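PDB 2WAM: PAC2 family protein from Mycobacterium tuberculosis, which is of unknown function, a member of the PAC2 family and representative of a duplicated gene family in Actinobacteria. Local coordinates for residues A[56-61]-A[143-148]; A[74-79]-A[337-342]; A[136-141]-A[266-271]; A[178-183]-A[237-242]. All coordinates share one frame; numbering follows the deposited sequence.

Contact 1. Residues A[56-61]-A[143-148]; sequences PQLSSS and PFLLLA
L58 reaches from the loop 56-61 over the start of strand 143-148 and meets P143 and L145 there. This is the close-packed part. The CD1 methyl of L58 lies 3.9 Å from CD2 of L145, and its other methyl, CD2, is 4.0 Å from CB of P143. The two leucines cross at roughly a right angle, while L58 and the proline run antiparallel alongside each other. In L58 the CG sits beside the backbone N, opposite the carbonyl carbon (chi1 -66°), a turn that brings the branch end nearer the strand than CB alone would come. P66 and A135 pack on the same leucine and continue the apolar patch.

The P143 ring marks the change to the looser side. Its CG rests 3.8 Å from both O of Q57 and O of S59, so on this side the two carbonyls rest against ring carbon. Beyond it come serines, with Q57 and S60 poorly ordered. Here a water bridges the segments: it donates to O of L58 at 2.8 Å and to O of P143 at 2.7 Å, and accepts from OG of S60. S59 turns its hydroxyl to the carbonyl of R64, within its own loop.

With no direct hydrogen bond between the two segments, the hold is methyl and ring packing, with a water as the polar link, so it depends on shape and burial more than on directed bonds.

Contact 2. Residues A[74-79]-A[337-342]; sequences GFSDAG and RFLAQQ
The loop that leaves strand 67-73 and leads to helix 81-92 meets the C-terminal helix 333-343 here, through F75 and S76 on one side and L339 and Q342 on the other. With CG anti to the backbone N (chi1 176°), the F75 ring extends to the leucine: CZ lies 3.6 Å from CD2 of L339, an oblique approach, with the two side chains crossing at about a right angle. One helical turn on, CB of Q342 sits 4.0 Å from CB of S76.

The loop follows a parallel strand of the mixed sheet and precedes a helix, and the C-terminal helix lies against it and against P182 and V181 of strand 174-183. OG of S76 bonds the carbonyl of T180 on that strand; toward Q342 its nearest approach is a van der Waals one, 3.9 Å from CG.

The glutamine chain bends at chi2 (-61°). A water accepts from N of D77 at 2.7 Å and lies very close to OE1 of Q342, too close for that bond's geometry to be trusted. Within the loop, N of G74 binds the syn lone pair of D77 OD2 at 2.8 Å. R110 of the second subunit donates to the G74 carbonyl, and its R113 packs on F75.

Contact 3. Residues A[136-141]-A[266-271]; sequences LRDSIG and SLQLPL
OD1 of D138 is gripped by the backbone N of Q268, 3.0 Å away, and by a water that donates to it at 2.7 Å and also to O of S266. The Q268 N-H points almost straight at the oxygen, 174° at the hydrogen, yet it arrives from above the carboxylate, 38° out of its plane. Beside that bond, CD2 of L267 lies 3.6 Å from the same OD1, so a methyl flanks the charged group.

A second bond runs the other way, backbone to backbone: N of S139 donates to O of Q268 at 3.0 Å, again nearly straight. The Q268 backbone thus donates through N and accepts through O. The hydroxyl of S139 is 3.4 Å from CD of P270, at the edge of the contact. Further out, the extended Q268 side chain crosses I140 at about a right angle, its OE1 3.8 Å from CG2.

The second carboxylate oxygen works inside its own turn. With CG of D138 lying between the backbone N and the carbonyl carbon (chi1 75°), OD2 accepts from N of I140 at 3.1 Å, and from N of T142 just beyond. Several N-H groups around one carboxylate would be expected to stabilise its negative charge. An Asx turn is thus laid over a type I beta turn, D138 to G141, in the hairpin between antiparallel strands 131-137 and 143-148, and its aspartate ties that hairpin to the loop between helices 251-265 and 272-289.

Contact 4. Residues A[178-183]-A[237-242]; sequences LGTVPM and FTVHVP
V181 places CG1 between its backbone N and carbonyl carbon (chi1 58°), while H240 sets its ring beside the backbone N (chi1 -60°), and the two side chains flank one another off the same face of the sheet. CG1 of V181 meets the imidazole at its edge, in the ring plane, 3.3 Å from CD2. It also touches CG2 of T238 at 3.6 Å. Two residues on from V181, M183 brings CG to 3.4 Å from CD2 of H240, and its sulfur lies 4.9 Å from the ring centroid in an oblique Met-aromatic contact.

Strands 178-183 and 237-242 run parallel, with 30° between their directions. V239 N binds O of G179 at 2.9 Å, and V241 N binds O of V181 at 3.0 Å. In the other direction, M183 N reaches O of V241 at 2.9 Å, whereas the G179 N bond to F237 O is weak. On the other face, CG2 of T180 packs 4.0 Å from CG1 of V239.

A parallel backbone ladder, weak at the G179 end, sets the register, and apolar contacts on both faces back it; the H240 side chain meets strand 178-183 through carbon and sulfur contacts, while its ND1 bonds T192.

Overall arrangement
Contact 4 is the buried one, two adjacent parallel strands joined by backbone hydrogen bonds. The other three are partly buried: contact 1 sets a loop on a strand end, contact 2 a loop against the C-terminal helix, contact 3 a hairpin turn against an interhelical loop. Contacts 1 and 3 lie together, about 11 Å between centres, on neighbouring strands 143-148 and 131-137, where F144 O meets L136 N and the F144 ring packs on L267. Contact 1 is apolar with a bridging water; contact 3 turns on a carboxylate. Contact 2 adjoins contact 4, about 8 Å between centres, since S76 and A78 bond to T180. Contacts 1 and 2 sit on opposite sides of the chain's centre.

Contact 1. Residues A[56-61]-A[143-148]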
loop_
_atom_site.group_PDB
_atom_site.type_symbol
_atom_site.label_atom_id
_atom_site.label_comp_id
_atom_site.label_asym_id
_atom_site.label_seq_id
_atom_site.Cartn_x
_atom_site.Cartn_y
_atom_site.Cartn_z
ATOM N N PRO A 56 1.201 7.115 -27.621
ATOM C CA PRO A 56 1.077 7.689 -28.964
ATOM C C PRO A 56 -0.392 7.792 -29.358
ATOM O O PRO A 56 -1.260 7.292 -28.639
ATOM C CB PRO A 56 1.760 6.642 -29.860
ATOM C CG PRO A 56 2.514 5.729 -28.937
ATOM C CD PRO A 56 1.749 5.749 -27.654
ATOM N N GLN A 57 -0.666 8.436 -30.487
ATOM C CA GLN A 57 -1.999 8.409 -31.071
ATOM C C GLN A 57 -2.263 6.982 -31.541
ATOM O O GLN A 57 -1.415 6.383 -32.210
ATOM C CB GLN A 57 -2.071 9.381 -32.252
ATOM C CG GLN A 57 -3.413 9.395 -32.972
ATOM C CD GLN A 57 -4.548 9.785 -32.049
ATOM O OE1 GLN A 57 -5.661 9.265 -32.152
ATOM N NE2 GLN A 57 -4.266 10.701 -31.125
ATOM N N LEU A 58 -3.418 6.423 -31.187
ATOM C CA LEU A 58 -3.715 5.038 -31.566
ATOM C C LEU A 58 -4.907 4.897 -32.506
ATOM O O LEU A 58 -5.311 3.790 -32.857
ATOM C CB LEU A 58 -3.924 4.179 -30.332
ATOM C CG LEU A 58 -2.651 4.018 -29.508
ATOM C CD1 LEU A 58 -2.940 3.340 -28.177
ATOM C CD2 LEU A 58 -1.630 3.247 -30.312
ATOM N N SER A 59 -5.453 6.027 -32.927
ATOM C CA SER A 59 -6.618 6.018 -33.789
ATOM C C SER A 59 -6.205 6.048 -35.255
ATOM O O SER A 59 -5.202 6.671 -35.617
ATOM C CB SER A 59 -7.519 7.199 -33.458
ATOM O OG SER A 59 -8.867 6.875 -33.729
ATOM N N SER A 60 -6.971 5.356 -36.096
ATOM C CA SER A 60 -6.674 5.302 -37.522
ATOM C C SER A 60 -7.092 6.605 -38.174
ATOM O O SER A 60 -7.823 7.405 -37.582
ATOM C CB SER A 60 -7.401 4.137 -38.205
ATOM O OG SER A 60 -7.111 2.893 -37.593
ATOM N N SER A 61 -6.623 6.804 -39.400
ATOM C CA SER A 61 -6.992 7.963 -40.198
ATOM C C SER A 61 -8.503 8.175 -40.229
ATOM O O SER A 61 -8.961 9.276 -40.517
ATOM C CB SER A 61 -6.459 7.812 -41.623
ATOM O OG SER A 61 -6.716 8.979 -42.384
ATOM N N PRO A 143 -1.897 2.498 -36.582
ATOM C CA PRO A 143 -1.442 2.108 -35.234
ATOM C C PRO A 143 -2.102 0.822 -34.763
ATOM O O PRO A 143 -3.259 0.566 -35.094
ATOM C CB PRO A 143 -1.900 3.278 -34.341
ATOM C CG PRO A 143 -2.189 4.405 -35.304
ATOM C CD PRO A 143 -2.666 3.752 -36.564
ATOM N N PHE A 144 -1.364 0.005 -34.022
ATOM C CA PHE A 144 -1.972 -1.124 -33.337
ATOM C C PHE A 144 -1.191 -1.471 -32.088
ATOM O O PHE A 144 -0.075 -0.994 -31.903
ATOM C CB PHE A 144 -2.183 -2.339 -34.267
ATOM C CG PHE A 144 -0.912 -2.982 -34.768
ATOM C CD1 PHE A 144 -0.433 -4.143 -34.187
ATOM C CD2 PHE A 144 -0.225 -2.452 -35.854
ATOM C CE1 PHE A 144 0.726 -4.755 -34.664
ATOM C CE2 PHE A 144 0.936 -3.059 -36.331
ATOM C CZ PHE A 144 1.409 -4.209 -35.734
ATOM N N LEU A 145 -1.795 -2.279 -31.220
ATOM C CA LEU A 145 -1.147 -2.668 -29.972
ATOM C C LEU A 145 -0.664 -4.121 -29.996
ATOM O O LEU A 145 -1.273 -4.998 -30.630
ATOM C CB LEU A 145 -2.089 -2.436 -28.788
ATOM C CG LEU A 145 -2.471 -0.980 -28.525
ATOM C CD1 LEU A 145 -3.499 -0.871 -27.406
ATOM C CD2 LEU A 145 -1.224 -0.174 -28.199
ATOM N N LEU A 146 0.442 -4.362 -29.306
ATOM C CA LEU A 146 0.988 -5.705 -29.170
ATOM C C LEU A 146 1.285 -5.952 -27.713
ATOM O O LEU A 146 2.064 -5.229 -27.122
ATOM C CB LEU A 146 2.289 -5.866 -29.969
ATOM C CG LEU A 146 3.038 -7.190 -29.723
ATOM C CD1 LEU A 146 2.210 -8.404 -30.153
ATOM C CD2 LEU A 146 4.393 -7.222 -30.412
ATOM N N LEU A 147 0.649 -6.967 -27.140
ATOM C CA LEU A 147 0.970 -7.452 -25.800
ATOM C C LEU A 147 1.841 -8.706 -25.917
ATOM O O LEU A 147 1.396 -9.713 -26.468
ATOM C CB LEU A 147 -0.316 -7.785 -25.034
ATOM C CG LEU A 147 -0.132 -8.422 -23.651
ATOM C CD1 LEU A 147 0.450 -7.420 -22.653
ATOM C CD2 LEU A 147 -1.434 -8.991 -23.160
ATOM N N ALA A 148 3.075 -8.653 -25.407
ATOM C CA ALA A 148 4.020 -9.766 -25.597
ATOM C C ALA A 148 4.978 -9.966 -24.440
ATOM O O ALA A 148 5.150 -9.083 -23.600
ATOM C CB ALA A 148 4.802 -9.606 -26.915
HETATM O O HOH W 1 -5.360 2.186 -35.092
#

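Contact 2. Residues A[74-79]-A[337-342]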
loop_
_atom_site.group_PDB
_atom_site.type_symbol
_atom_site.label_atom_id
_atom_site.label_comp_id
_atom_site.label_asym_id
_atom_site.label_seq_id
_atom_site.Cartn_x
_atom_site.Cartn_y
_atom_site.Cartn_z
ATOM N N GLY A 74 5.004 -19.660 -22.804
ATOM C CA GLY A 74 4.965 -20.420 -21.570
ATOM C C GLY A 74 3.817 -21.411 -21.496
ATOM O O GLY A 74 3.832 -22.320 -20.671
ATOM N N PHE A 75 2.826 -21.242 -22.365
ATOM C CA PHE A 75 1.689 -22.150 -22.426
ATOM C C PHE A 75 1.970 -23.302 -23.385
ATOM O O PHE A 75 2.242 -24.417 -22.968
ATOM C CB PHE A 75 0.427 -21.399 -22.859
ATOM C CG PHE A 75 -0.780 -22.285 -23.038
ATOM C CD1 PHE A 75 -1.604 -22.133 -24.139
ATOM C CD2 PHE A 75 -1.085 -23.271 -22.109
ATOM C CE1 PHE A 75 -2.705 -22.939 -24.306
ATOM C CE2 PHE A 75 -2.181 -24.081 -22.273
ATOM C CZ PHE A 75 -2.995 -23.917 -23.367
ATOM N N SER A 76 1.889 -23.018 -24.675
ATOM C CA SER A 76 2.242 -23.976 -25.703
ATOM C C SER A 76 3.013 -23.231 -26.773
ATOM O O SER A 76 2.473 -22.320 -27.400
ATOM C CB SER A 76 0.987 -24.595 -26.312
ATOM O OG SER A 76 1.294 -25.290 -27.507
ATOM N N ASP A 77 4.268 -23.626 -26.973
ATOM C CA ASP A 77 5.196 -22.899 -27.836
ATOM C C ASP A 77 5.841 -23.752 -28.923
ATOM O O ASP A 77 7.043 -23.649 -29.170
ATOM C CB ASP A 77 6.280 -22.252 -26.984
ATOM C CG ASP A 77 5.725 -21.187 -26.083
ATOM O OD1 ASP A 77 5.244 -20.175 -26.631
ATOM O OD2 ASP A 77 5.743 -21.369 -24.845
ATOM N N ALA A 78 5.033 -24.580 -29.576
ATOM C CA ALA A 78 5.506 -25.392 -30.681
ATOM C C ALA A 78 6.032 -24.502 -31.798
ATOM O O ALA A 78 5.367 -23.542 -32.207
ATOM C CB ALA A 78 4.389 -26.287 -31.198
ATOM N N GLY A 79 7.223 -24.840 -32.287
ATOM C CA GLY A 79 7.884 -24.087 -33.337
ATOM C C GLY A 79 8.418 -22.766 -32.820
ATOM O O GLY A 79 8.916 -21.948 -33.585
ATOM N N ARG A 337 -5.197 -33.774 -26.285
ATOM C CA ARG A 337 -4.085 -34.586 -25.796
ATOM C C ARG A 337 -2.753 -33.858 -25.922
ATOM O O ARG A 337 -1.898 -33.955 -25.042
ATOM C CB ARG A 337 -4.032 -35.920 -26.549
ATOM C CG ARG A 337 -2.852 -36.798 -26.189
ATOM C CD ARG A 337 -2.983 -38.166 -26.830
ATOM N NE ARG A 337 -1.754 -38.946 -26.710
ATOM C CZ ARG A 337 -1.657 -40.247 -26.983
ATOM N NH1 ARG A 337 -2.721 -40.927 -27.388
ATOM N NH2 ARG A 337 -0.493 -40.870 -26.845
ATOM N N PHE A 338 -2.598 -33.128 -27.026
ATOM C CA PHE A 338 -1.367 -32.403 -27.340
ATOM C C PHE A 338 -1.227 -31.090 -26.573
ATOM O O PHE A 338 -0.149 -30.776 -26.072
ATOM C CB PHE A 338 -1.282 -32.117 -28.841
ATOM C CG PHE A 338 -0.720 -33.251 -29.650
ATOM C CD1 PHE A 338 -1.472 -33.844 -30.654
ATOM C CD2 PHE A 338 0.566 -33.718 -29.416
ATOM C CE1 PHE A 338 -0.954 -34.879 -31.406
ATOM C CE2 PHE A 338 1.088 -34.752 -30.164
ATOM C CZ PHE A 338 0.328 -35.335 -31.161
ATOM N N LEU A 339 -2.311 -30.319 -26.501
ATOM C CA LEU A 339 -2.296 -29.041 -25.791
ATOM C C LEU A 339 -2.109 -29.240 -24.283
ATOM O O LEU A 339 -1.327 -28.533 -23.653
ATOM C CB LEU A 339 -3.576 -28.244 -26.065
ATOM C CG LEU A 339 -3.538 -26.765 -25.664
ATOM C CD1 LEU A 339 -2.898 -25.919 -26.751
ATOM C CD2 LEU A 339 -4.928 -26.239 -25.341
ATOM N N ALA A 340 -2.828 -30.203 -23.712
ATOM C CA ALA A 340 -2.703 -30.518 -22.291
ATOM C C ALA A 340 -1.289 -30.994 -21.962
ATOM O O ALA A 340 -0.787 -30.764 -20.862
ATOM C CB ALA A 340 -3.742 -31.571 -21.872
ATOM N N GLN A 341 -0.660 -31.654 -22.931
ATOM C CA GLN A 341 0.684 -32.200 -22.772
ATOM C C GLN A 341 1.708 -31.084 -22.636
ATOM O O GLN A 341 2.621 -31.170 -21.810
ATOM C CB GLN A 341 1.032 -33.093 -23.968
ATOM C CG GLN A 341 2.461 -33.618 -23.980
ATOM C CD GLN A 341 2.836 -34.240 -25.312
ATOM O OE1 GLN A 341 2.012 -34.884 -25.966
ATOM N NE2 GLN A 341 4.085 -34.048 -25.722
ATOM N N GLN A 342 1.538 -30.045 -23.458
ATOM C CA GLN A 342 2.389 -28.856 -23.451
ATOM C C GLN A 342 2.132 -28.003 -22.214
ATOM O O GLN A 342 3.067 -27.507 -21.581
ATOM C CB GLN A 342 2.147 -28.020 -24.714
ATOM C CG GLN A 342 2.572 -28.710 -26.001
ATOM C CD GLN A 342 4.065 -29.037 -26.037
ATOM O OE1 GLN A 342 4.901 -28.152 -26.206
ATOM N NE2 GLN A 342 4.397 -30.318 -25.892
HETATM O O HOH W 2 5.605 -25.727 -25.973
#

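Contact 3. Residues A[136-141]-A[266-271]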
loop_
_atom_site.group_PDB
_atom_site.type_symbol
_atom_site.label_atom_id
_atom_site.label_comp_id
_atom_site.label_asym_id
_atom_site.label_seq_id
_atom_site.Cartn_x
_atom_site.Cartn_y
_atom_site.Cartn_z
ATOM N N LEU A 136 2.603 -0.116 -32.098
ATOM C CA LEU A 136 3.325 -0.235 -33.353
ATOM C C LEU A 136 2.556 0.471 -34.475
ATOM O O LEU A 136 1.408 0.873 -34.295
ATOM C CB LEU A 136 3.528 -1.712 -33.723
ATOM C CG LEU A 136 4.390 -2.608 -32.827
ATOM C CD1 LEU A 136 3.629 -2.995 -31.579
ATOM C CD2 LEU A 136 4.824 -3.878 -33.572
ATOM N N ARG A 137 3.194 0.614 -35.631
ATOM C CA ARG A 137 2.513 1.083 -36.831
ATOM C C ARG A 137 2.853 0.165 -37.986
ATOM O O ARG A 137 4.010 -0.207 -38.168
ATOM C CB ARG A 137 2.902 2.520 -37.177
ATOM C CG ARG A 137 2.936 3.458 -35.989
ATOM C CD ARG A 137 3.336 4.849 -36.413
ATOM N NE ARG A 137 2.164 5.630 -36.781
ATOM C CZ ARG A 137 2.153 6.550 -37.735
ATOM N NH1 ARG A 137 3.255 6.794 -38.437
ATOM N NH2 ARG A 137 1.036 7.212 -37.993
ATOM N N ASP A 138 1.840 -0.207 -38.762
ATOM C CA ASP A 138 2.053 -1.065 -39.920
ATOM C C ASP A 138 2.621 -0.277 -41.105
ATOM O O ASP A 138 2.911 0.914 -40.986
ATOM C CB ASP A 138 0.764 -1.795 -40.305
ATOM C CG ASP A 138 -0.242 -0.894 -40.987
ATOM O OD1 ASP A 138 -1.316 -1.413 -41.358
ATOM O OD2 ASP A 138 0.038 0.319 -41.154
ATOM N N SER A 139 2.764 -0.939 -42.246
ATOM C CA SER A 139 3.531 -0.364 -43.345
ATOM C C SER A 139 2.918 0.902 -43.949
ATOM O O SER A 139 3.583 1.604 -44.708
ATOM C CB SER A 139 3.809 -1.406 -44.419
ATOM O OG SER A 139 4.538 -2.501 -43.888
ATOM N N ILE A 140 1.668 1.205 -43.598
ATOM C CA ILE A 140 1.032 2.446 -44.040
ATOM C C ILE A 140 0.694 3.372 -42.874
ATOM O O ILE A 140 -0.038 4.353 -43.032
ATOM C CB ILE A 140 -0.262 2.184 -44.853
ATOM C CG1 ILE A 140 -1.342 1.556 -43.973
ATOM C CG2 ILE A 140 0.026 1.298 -46.063
ATOM C CD1 ILE A 140 -2.644 1.396 -44.686
ATOM N N GLY A 141 1.199 3.041 -41.691
ATOM C CA GLY A 141 1.043 3.913 -40.538
ATOM C C GLY A 141 -0.182 3.696 -39.660
ATOM O O GLY A 141 -0.434 4.488 -38.759
ATOM N N SER A 266 -6.779 -6.057 -40.651
ATOM C CA SER A 266 -6.642 -5.059 -41.709
ATOM C C SER A 266 -5.298 -4.334 -41.575
ATOM O O SER A 266 -5.207 -3.106 -41.649
ATOM C CB SER A 266 -7.805 -4.063 -41.662
ATOM O OG SER A 266 -8.975 -4.652 -42.194
ATOM N N LEU A 267 -4.255 -5.116 -41.347
ATOM C CA LEU A 267 -2.930 -4.572 -41.179
ATOM C C LEU A 267 -2.058 -4.970 -42.359
ATOM O O LEU A 267 -2.238 -6.039 -42.961
ATOM C CB LEU A 267 -2.308 -5.060 -39.870
ATOM C CG LEU A 267 -2.924 -4.515 -38.575
ATOM C CD1 LEU A 267 -2.138 -5.014 -37.387
ATOM C CD2 LEU A 267 -2.959 -2.998 -38.583
ATOM N N GLN A 268 -1.131 -4.086 -42.704
ATOM C CA GLN A 268 -0.120 -4.406 -43.686
ATOM C C GLN A 268 1.167 -4.700 -42.933
ATOM O O GLN A 268 1.791 -3.804 -42.367
ATOM C CB GLN A 268 0.046 -3.268 -44.694
ATOM C CG GLN A 268 -1.216 -2.998 -45.479
ATOM C CD GLN A 268 -0.960 -2.308 -46.805
ATOM O OE1 GLN A 268 0.165 -2.289 -47.311
ATOM N NE2 GLN A 268 -2.011 -1.740 -47.380
ATOM N N LEU A 269 1.547 -5.973 -42.916
ATOM C CA LEU A 269 2.700 -6.404 -42.144
ATOM C C LEU A 269 3.835 -6.840 -43.071
ATOM O O LEU A 269 3.627 -7.685 -43.941
ATOM C CB LEU A 269 2.287 -7.521 -41.181
ATOM C CG LEU A 269 1.146 -7.187 -40.198
ATOM C CD1 LEU A 269 0.728 -8.390 -39.341
ATOM C CD2 LEU A 269 1.534 -6.015 -39.311
ATOM N N PRO A 270 5.031 -6.236 -42.906
ATOM C CA PRO A 270 6.182 -6.557 -43.765
ATOM C C PRO A 270 6.829 -7.864 -43.344
ATOM O O PRO A 270 7.632 -7.875 -42.418
ATOM C CB PRO A 270 7.148 -5.394 -43.518
ATOM C CG PRO A 270 6.799 -4.889 -42.155
ATOM C CD PRO A 270 5.336 -5.163 -41.938
ATOM N N LEU A 271 6.506 -8.944 -44.044
ATOM C CA LEU A 271 6.870 -10.281 -43.598
ATOM C C LEU A 271 8.038 -10.881 -44.353
ATOM O O LEU A 271 8.431 -12.009 -44.069
ATOM C CB LEU A 271 5.657 -11.218 -43.693
ATOM C CG LEU A 271 4.460 -10.841 -42.817
ATOM C CD1 LEU A 271 3.470 -11.984 -42.757
ATOM C CD2 LEU A 271 4.922 -10.444 -41.418
HETATM O O HOH W 3 -3.758 -0.827 -42.283
#

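Contact 4. Residues A[178-183]-A[237-242]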
loop_
_atom_site.group_PDB
_atom_site.type_symbol
_atom_site.label_atom_id
_atom_site.label_comp_id
_atom_site.label_asym_id
_atom_site.label_seq_id
_atom_site.Cartn_x
_atom_site.Cartn_y
_atom_site.Cartn_z
ATOM N N LEU A 178 -2.653 -15.168 -30.238
ATOM C CA LEU A 178 -1.825 -16.130 -30.944
ATOM C C LEU A 178 -1.609 -17.407 -30.132
ATOM O O LEU A 178 -1.433 -17.361 -28.912
ATOM C CB LEU A 178 -0.482 -15.509 -31.312
ATOM C CG LEU A 178 -0.528 -14.189 -32.079
ATOM C CD1 LEU A 178 0.848 -13.884 -32.692
ATOM C CD2 LEU A 178 -1.615 -14.240 -33.134
ATOM N N GLY A 179 -1.631 -18.543 -30.828
ATOM C CA GLY A 179 -1.374 -19.832 -30.221
ATOM C C GLY A 179 -0.684 -20.833 -31.138
ATOM O O GLY A 179 -0.662 -20.688 -32.370
ATOM N N THR A 180 -0.097 -21.852 -30.520
ATOM C CA THR A 180 0.425 -23.006 -31.236
ATOM C C THR A 180 -0.071 -24.263 -30.544
ATOM O O THR A 180 -0.454 -24.241 -29.368
ATOM C CB THR A 180 1.968 -23.100 -31.190
ATOM O OG1 THR A 180 2.376 -23.579 -29.898
ATOM C CG2 THR A 180 2.639 -21.772 -31.484
ATOM N N VAL A 181 -0.043 -25.364 -31.281
ATOM C CA VAL A 181 -0.265 -26.684 -30.715
ATOM C C VAL A 181 0.456 -27.663 -31.636
ATOM O O VAL A 181 0.443 -27.492 -32.853
ATOM C CB VAL A 181 -1.778 -27.013 -30.587
ATOM C CG1 VAL A 181 -2.470 -26.937 -31.940
ATOM C CG2 VAL A 181 -1.989 -28.383 -29.959
ATOM N N PRO A 182 1.138 -28.657 -31.060
ATOM C CA PRO A 182 1.767 -29.683 -31.902
ATOM C C PRO A 182 0.694 -30.629 -32.414
ATOM O O PRO A 182 -0.211 -30.943 -31.657
ATOM C CB PRO A 182 2.703 -30.423 -30.938
ATOM C CG PRO A 182 2.746 -29.577 -29.682
ATOM C CD PRO A 182 1.456 -28.830 -29.635
ATOM N N MET A 183 0.778 -31.045 -33.674
ATOM C CA MET A 183 -0.190 -31.973 -34.243
ATOM C C MET A 183 0.522 -32.957 -35.150
ATOM O O MET A 183 1.622 -32.689 -35.645
ATOM C CB MET A 183 -1.269 -31.231 -35.042
ATOM C CG MET A 183 -2.090 -30.255 -34.218
ATOM S SD MET A 183 -3.270 -31.065 -33.116
ATOM C CE MET A 183 -4.495 -31.627 -34.294
ATOM N N PHE A 237 -6.054 -17.449 -33.006
ATOM C CA PHE A 237 -5.570 -18.410 -33.980
ATOM C C PHE A 237 -4.544 -19.328 -33.351
ATOM O O PHE A 237 -3.557 -18.883 -32.778
ATOM C CB PHE A 237 -4.988 -17.691 -35.193
ATOM C CG PHE A 237 -5.964 -16.802 -35.875
ATOM C CD1 PHE A 237 -5.879 -15.426 -35.737
ATOM C CD2 PHE A 237 -6.992 -17.341 -36.638
ATOM C CE1 PHE A 237 -6.798 -14.589 -36.369
ATOM C CE2 PHE A 237 -7.912 -16.528 -37.269
ATOM C CZ PHE A 237 -7.815 -15.141 -37.136
ATOM N N THR A 238 -4.794 -20.620 -33.448
ATOM C CA THR A 238 -3.879 -21.605 -32.927
ATOM C C THR A 238 -3.318 -22.385 -34.102
ATOM O O THR A 238 -4.020 -23.163 -34.743
ATOM C CB THR A 238 -4.592 -22.537 -31.963
ATOM O OG1 THR A 238 -5.194 -21.758 -30.918
ATOM C CG2 THR A 238 -3.607 -23.521 -31.369
ATOM N N VAL A 239 -2.050 -22.144 -34.398
ATOM C CA VAL A 239 -1.406 -22.727 -35.566
ATOM C C VAL A 239 -0.909 -24.152 -35.260
ATOM O O VAL A 239 -0.531 -24.459 -34.121
ATOM C CB VAL A 239 -0.279 -21.791 -36.106
ATOM C CG1 VAL A 239 0.767 -21.461 -35.018
ATOM C CG2 VAL A 239 0.373 -22.371 -37.333
ATOM N N HIS A 240 -0.937 -25.025 -36.267
ATOM C CA HIS A 240 -0.516 -26.412 -36.082
ATOM C C HIS A 240 0.928 -26.650 -36.506
ATOM O O HIS A 240 1.296 -26.407 -37.651
ATOM C CB HIS A 240 -1.449 -27.360 -36.828
ATOM C CG HIS A 240 -2.873 -27.283 -36.373
ATOM N ND1 HIS A 240 -3.932 -27.206 -37.249
ATOM C CD2 HIS A 240 -3.410 -27.256 -35.131
ATOM C CE1 HIS A 240 -5.061 -27.144 -36.566
ATOM N NE2 HIS A 240 -4.772 -27.171 -35.280
ATOM N N VAL A 241 1.738 -27.125 -35.570
ATOM C CA VAL A 241 3.145 -27.408 -35.835
ATOM C C VAL A 241 3.397 -28.912 -35.811
ATOM O O VAL A 241 2.958 -29.606 -34.888
ATOM C CB VAL A 241 4.072 -26.747 -34.779
ATOM C CG1 VAL A 241 5.532 -27.029 -35.099
ATOM C CG2 VAL A 241 3.815 -25.252 -34.688
ATOM N N PRO A 242 4.101 -29.426 -36.832
ATOM C CA PRO A 242 4.472 -30.846 -36.839
ATOM C C PRO A 242 5.102 -31.222 -35.495
ATOM O O PRO A 242 6.015 -30.518 -35.060
ATOM C CB PRO A 242 5.510 -30.919 -37.960
ATOM C CG PRO A 242 5.121 -29.839 -38.891
ATOM C CD PRO A 242 4.576 -28.724 -38.036
#